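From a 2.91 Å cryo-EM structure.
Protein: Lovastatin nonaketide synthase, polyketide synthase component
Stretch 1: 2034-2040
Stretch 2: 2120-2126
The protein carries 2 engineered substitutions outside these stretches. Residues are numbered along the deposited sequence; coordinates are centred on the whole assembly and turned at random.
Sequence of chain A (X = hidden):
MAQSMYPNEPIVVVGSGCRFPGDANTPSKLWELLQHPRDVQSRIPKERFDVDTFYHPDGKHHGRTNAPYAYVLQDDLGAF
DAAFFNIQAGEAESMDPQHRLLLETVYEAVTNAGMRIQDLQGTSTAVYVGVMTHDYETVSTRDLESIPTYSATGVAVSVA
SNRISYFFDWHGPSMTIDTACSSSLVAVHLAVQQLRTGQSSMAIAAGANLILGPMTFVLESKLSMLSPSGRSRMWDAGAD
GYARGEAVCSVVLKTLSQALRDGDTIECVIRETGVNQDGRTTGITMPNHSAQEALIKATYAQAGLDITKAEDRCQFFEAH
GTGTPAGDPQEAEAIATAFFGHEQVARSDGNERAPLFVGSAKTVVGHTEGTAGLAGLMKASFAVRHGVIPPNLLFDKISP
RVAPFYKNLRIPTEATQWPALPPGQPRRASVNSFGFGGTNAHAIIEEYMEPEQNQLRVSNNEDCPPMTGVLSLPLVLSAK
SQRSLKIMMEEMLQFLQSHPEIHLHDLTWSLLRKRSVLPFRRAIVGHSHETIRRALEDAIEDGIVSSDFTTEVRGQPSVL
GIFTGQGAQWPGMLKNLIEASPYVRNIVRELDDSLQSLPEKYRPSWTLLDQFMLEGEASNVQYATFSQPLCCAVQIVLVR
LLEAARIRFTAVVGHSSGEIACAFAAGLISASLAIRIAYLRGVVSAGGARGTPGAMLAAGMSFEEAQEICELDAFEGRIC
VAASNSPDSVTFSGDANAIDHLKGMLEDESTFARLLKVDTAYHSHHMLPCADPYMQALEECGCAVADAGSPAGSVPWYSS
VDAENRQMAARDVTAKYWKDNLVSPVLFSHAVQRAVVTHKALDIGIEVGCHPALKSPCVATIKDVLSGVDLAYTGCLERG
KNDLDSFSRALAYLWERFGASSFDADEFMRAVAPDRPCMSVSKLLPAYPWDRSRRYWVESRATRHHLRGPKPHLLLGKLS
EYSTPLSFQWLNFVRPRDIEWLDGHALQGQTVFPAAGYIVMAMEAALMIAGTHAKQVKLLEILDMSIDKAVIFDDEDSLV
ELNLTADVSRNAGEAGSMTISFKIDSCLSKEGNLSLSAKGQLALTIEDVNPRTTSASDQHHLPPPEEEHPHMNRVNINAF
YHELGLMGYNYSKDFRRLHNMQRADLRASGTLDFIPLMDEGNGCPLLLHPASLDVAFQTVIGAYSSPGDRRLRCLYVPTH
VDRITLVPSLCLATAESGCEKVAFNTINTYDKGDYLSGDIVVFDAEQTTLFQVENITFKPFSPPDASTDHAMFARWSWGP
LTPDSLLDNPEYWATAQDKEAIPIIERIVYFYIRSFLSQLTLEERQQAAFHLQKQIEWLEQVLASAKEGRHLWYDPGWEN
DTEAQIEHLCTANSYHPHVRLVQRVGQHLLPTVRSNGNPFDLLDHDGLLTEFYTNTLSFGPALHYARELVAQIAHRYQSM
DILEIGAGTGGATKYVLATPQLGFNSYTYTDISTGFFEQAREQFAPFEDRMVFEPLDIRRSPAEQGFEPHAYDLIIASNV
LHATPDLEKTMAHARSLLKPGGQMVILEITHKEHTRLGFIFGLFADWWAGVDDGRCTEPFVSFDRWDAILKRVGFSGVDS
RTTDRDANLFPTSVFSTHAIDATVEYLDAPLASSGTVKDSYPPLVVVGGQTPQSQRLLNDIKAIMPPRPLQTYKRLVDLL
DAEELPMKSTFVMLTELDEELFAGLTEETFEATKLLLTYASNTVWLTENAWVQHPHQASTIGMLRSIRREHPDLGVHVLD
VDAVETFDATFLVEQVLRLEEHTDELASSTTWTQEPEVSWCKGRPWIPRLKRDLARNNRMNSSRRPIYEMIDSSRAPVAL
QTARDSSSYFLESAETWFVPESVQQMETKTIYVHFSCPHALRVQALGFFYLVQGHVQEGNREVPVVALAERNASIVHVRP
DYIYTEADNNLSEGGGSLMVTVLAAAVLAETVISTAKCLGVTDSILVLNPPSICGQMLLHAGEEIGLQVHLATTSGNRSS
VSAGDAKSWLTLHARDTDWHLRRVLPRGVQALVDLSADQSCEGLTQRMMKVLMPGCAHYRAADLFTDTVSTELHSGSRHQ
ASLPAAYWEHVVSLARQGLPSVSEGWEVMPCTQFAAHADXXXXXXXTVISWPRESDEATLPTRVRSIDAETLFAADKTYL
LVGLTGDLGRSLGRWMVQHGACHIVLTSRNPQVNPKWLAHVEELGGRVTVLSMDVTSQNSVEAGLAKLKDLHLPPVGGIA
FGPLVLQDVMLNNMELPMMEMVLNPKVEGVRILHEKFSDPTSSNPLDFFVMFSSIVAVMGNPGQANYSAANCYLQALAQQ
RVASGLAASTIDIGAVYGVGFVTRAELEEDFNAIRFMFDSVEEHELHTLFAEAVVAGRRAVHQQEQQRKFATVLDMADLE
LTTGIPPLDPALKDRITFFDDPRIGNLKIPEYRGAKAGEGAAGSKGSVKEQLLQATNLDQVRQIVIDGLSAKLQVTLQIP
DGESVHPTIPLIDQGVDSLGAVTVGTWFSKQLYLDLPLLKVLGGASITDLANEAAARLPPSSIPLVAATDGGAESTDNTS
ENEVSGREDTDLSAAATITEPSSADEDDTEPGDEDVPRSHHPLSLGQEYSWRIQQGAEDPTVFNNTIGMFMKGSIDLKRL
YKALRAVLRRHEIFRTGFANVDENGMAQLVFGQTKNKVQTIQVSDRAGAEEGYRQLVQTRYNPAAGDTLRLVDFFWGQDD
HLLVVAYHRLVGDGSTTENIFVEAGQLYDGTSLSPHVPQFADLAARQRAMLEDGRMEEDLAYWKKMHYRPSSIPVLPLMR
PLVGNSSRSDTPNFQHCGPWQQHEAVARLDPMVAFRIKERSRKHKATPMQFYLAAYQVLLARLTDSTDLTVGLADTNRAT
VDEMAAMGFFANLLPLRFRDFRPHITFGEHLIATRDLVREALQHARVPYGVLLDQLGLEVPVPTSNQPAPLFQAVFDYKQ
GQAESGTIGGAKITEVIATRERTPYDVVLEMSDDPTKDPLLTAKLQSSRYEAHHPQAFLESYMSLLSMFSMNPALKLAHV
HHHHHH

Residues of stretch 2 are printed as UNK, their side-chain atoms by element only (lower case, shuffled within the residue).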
# COMPACT_ATOMS: atom_id res chain seq x y z
N ASP A 2034 -31.31 -7.21 -23.93
CA ASP A 2034 -30.43 -8.13 -23.21
C ASP A 2034 -31.26 -8.84 -22.15
O ASP A 2034 -31.56 -8.28 -21.09
CB ASP A 2034 -29.26 -7.38 -22.59
CG ASP A 2034 -28.32 -8.30 -21.83
OD1 ASP A 2034 -28.51 -9.53 -21.88
OD2 ASP A 2034 -27.39 -7.78 -21.17
N LEU A 2035 -31.63 -10.09 -22.42
CA LEU A 2035 -32.34 -10.93 -21.47
C LEU A 2035 -31.41 -11.88 -20.74
O LEU A 2035 -31.88 -12.80 -20.06
CB LEU A 2035 -33.43 -11.72 -22.19
CG LEU A 2035 -34.42 -10.90 -23.01
CD1 LEU A 2035 -35.56 -11.77 -23.52
CD2 LEU A 2035 -34.97 -9.73 -22.20
N SER A 2036 -30.10 -11.69 -20.86
CA SER A 2036 -29.13 -12.54 -20.18
C SER A 2036 -29.28 -12.40 -18.68
O SER A 2036 -28.91 -11.37 -18.10
CB SER A 2036 -27.71 -12.19 -20.61
OG SER A 2036 -26.77 -13.07 -20.02
N ALA A 2037 -29.83 -13.43 -18.03
CA ALA A 2037 -29.97 -13.38 -16.58
C ALA A 2037 -28.61 -13.27 -15.91
O ALA A 2037 -28.44 -12.49 -14.95
CB ALA A 2037 -30.71 -14.63 -16.09
N ASP A 2038 -27.63 -14.02 -16.39
CA ASP A 2038 -26.27 -13.90 -15.88
C ASP A 2038 -25.69 -12.55 -16.29
O ASP A 2038 -25.77 -12.16 -17.46
CB ASP A 2038 -25.40 -15.04 -16.40
CG ASP A 2038 -24.00 -15.02 -15.82
OD1 ASP A 2038 -23.72 -14.16 -14.96
OD2 ASP A 2038 -23.17 -15.86 -16.24
N GLN A 2039 -25.11 -11.84 -15.33
CA GLN A 2039 -24.55 -10.52 -15.60
C GLN A 2039 -23.23 -10.58 -16.35
O GLN A 2039 -22.72 -9.53 -16.75
CB GLN A 2039 -24.37 -9.76 -14.28
CG GLN A 2039 -25.65 -9.64 -13.47
CD GLN A 2039 -25.44 -8.94 -12.14
OE1 GLN A 2039 -24.37 -8.39 -11.88
NE2 GLN A 2039 -26.46 -8.97 -11.29
N SER A 2040 -22.66 -11.77 -16.54
CA SER A 2040 -21.39 -11.88 -17.25
C SER A 2040 -21.48 -11.28 -18.64
O SER A 2040 -20.53 -10.66 -19.12
CB SER A 2040 -20.96 -13.35 -17.32
OG SER A 2040 -21.94 -14.13 -17.99
N UNK A 2120 -31.65 -13.59 -6.23
CA UNK A 2120 -32.15 -12.48 -7.03
C UNK A 2120 -31.13 -12.07 -8.09
O UNK A 2120 -31.49 -11.81 -9.24
c UNK A 2120 -32.26 -9.20 -7.54
c UNK A 2120 -33.21 -10.15 -6.82
c UNK A 2120 -32.49 -11.30 -6.13
n UNK A 2120 -31.98 -6.90 -8.46
c UNK A 2120 -32.94 -7.89 -7.90
N UNK A 2121 -29.85 -11.99 -7.71
CA UNK A 2121 -28.82 -11.60 -8.66
C UNK A 2121 -28.69 -12.60 -9.81
O UNK A 2121 -28.25 -12.22 -10.90
o UNK A 2121 -27.06 -12.70 -7.42
c UNK A 2121 -27.47 -11.44 -7.96
c UNK A 2121 -27.58 -10.42 -6.83
N UNK A 2122 -29.07 -13.85 -9.58
CA UNK A 2122 -29.08 -14.86 -10.63
C UNK A 2122 -30.51 -15.27 -10.93
O UNK A 2122 -30.91 -16.40 -10.60
n UNK A 2122 -24.72 -16.60 -7.52
c UNK A 2122 -26.06 -17.21 -9.96
c UNK A 2122 -26.76 -15.88 -10.17
n UNK A 2122 -22.70 -16.73 -8.58
c UNK A 2122 -28.26 -16.09 -10.23
c UNK A 2122 -24.02 -16.80 -8.62
n UNK A 2122 -24.62 -17.06 -9.78
N UNK A 2123 -31.32 -14.41 -11.55
CA UNK A 2123 -32.69 -14.81 -11.88
C UNK A 2123 -32.69 -15.99 -12.83
O UNK A 2123 -31.86 -16.08 -13.74
c UNK A 2123 -33.28 -13.55 -12.52
c UNK A 2123 -30.97 -13.09 -12.11
c UNK A 2123 -32.11 -12.80 -13.05
N UNK A 2124 -33.62 -16.91 -12.61
CA UNK A 2124 -33.76 -18.09 -13.45
C UNK A 2124 -35.04 -17.91 -14.26
O UNK A 2124 -36.12 -18.36 -13.87
c UNK A 2124 -33.50 -20.61 -13.41
o UNK A 2124 -33.84 -20.63 -14.61
o UNK A 2124 -32.93 -21.57 -12.84
c UNK A 2124 -33.80 -19.36 -12.60
N UNK A 2125 -34.91 -17.24 -15.40
CA UNK A 2125 -36.06 -17.01 -16.26
C UNK A 2125 -36.58 -18.33 -16.81
O UNK A 2125 -35.83 -19.30 -16.97
c UNK A 2125 -35.69 -16.06 -17.40
c UNK A 2125 -34.96 -14.79 -16.97
c UNK A 2125 -34.84 -13.82 -18.14
c UNK A 2125 -35.65 -14.13 -15.79
N UNK A 2126 -37.88 -18.37 -17.09
CA UNK A 2126 -38.59 -19.58 -17.48
C UNK A 2126 -38.62 -20.61 -16.36
O UNK A 2126 -38.81 -21.80 -16.62
c UNK A 2126 -37.99 -20.20 -18.74
o UNK A 2126 -38.00 -19.27 -19.82

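Position 2120 carries five side-chain atoms, four carbons in an unbranched row ending in one nitrogen. The row leads away from the alpha carbon without closing a ring, and it makes no contact with stretch 1. A linear chain of this composition is lysine, Lys2120.

Position 2121 has three side-chain atoms: a CB that bears one oxygen and one carbon. The backbone O of 2121 lies 3.7 Å from Gln2039 NE2 and 4.1 Å from Ala2037 O, while the CB of 2121 is 4.3 Å from Gln2039 NE2. None of these is a hydrogen bond. Branching at CB with a single oxygen identifies threonine, Thr2121, with chi1 at 63° (p).

Position 2122 has three carbons, a nitrogen, and then a carbon carrying two more nitrogens. The side chain makes no contact with stretch 1. That planar terminal group is a guanidinium, so the residue is Arg2122. NH2 is hydrogen-bonded elsewhere in the structure, and NH1 to a residue that adjoins one of the stretches.

Position 2123 has three carbons that close a ring onto the backbone nitrogen. The CA of 2123 is 5.6 Å from the CA of Ala2037, the nearest CA pair across the stretches. Ala2037 CB lies 3.8 Å from a ring carbon of 2123 and 3.0 Å from the backbone O of 2123, so the methyl group meets both ring and carbonyl. Only proline closes such a ring: Pro2123, with a C-gamma endo pucker.

Position 2124 shows two carbons, the second carrying two oxygens. The CA-to-CB bond points away from stretch 1, and the side chain makes no contact there. This short carboxylate is aspartate, Asp2124.

Position 2125 has four carbons, forked at the second. Its CA-to-CB bond points toward stretch 1, bringing a terminal carbon of 2125 to 3.7 Å from Leu2035 O and the fork carbon of 2125 to 4.3 Å from Ala2037 CB. The fork defines leucine: Leu2125, chi1 m and chi2 t.

Position 2126 has one carbon followed by one oxygen, and this side chain makes no contact with stretch 1. It is a serine, Ser2126.

The contact is small, burying 243 Å² over both sides, and has no hydrogen bond across it. It works by packing: Ala2037, whose CA-to-CB bond points toward stretch 2, sets its methyl against Pro2123 and Leu2125. The CA-to-CB bond of Gln2039 points sideways, but the end of its side chain comes nearer, to Thr2121. Stretch 1 instead spends polar groups on its own fold. Ser2036 N donates to Asp2034 OD1 at 2.9 Å, Ser2036 OG to Asp2038 O at 2.9 Å, and Ser2040 N to Asp2038 OD1 at 3.1 Å, a capping bond before the turn into a helix. These bonds bracket Ala2037, the residue most covered by the other stretch.

Stretch 2 (2120-2126) KTRPDLS
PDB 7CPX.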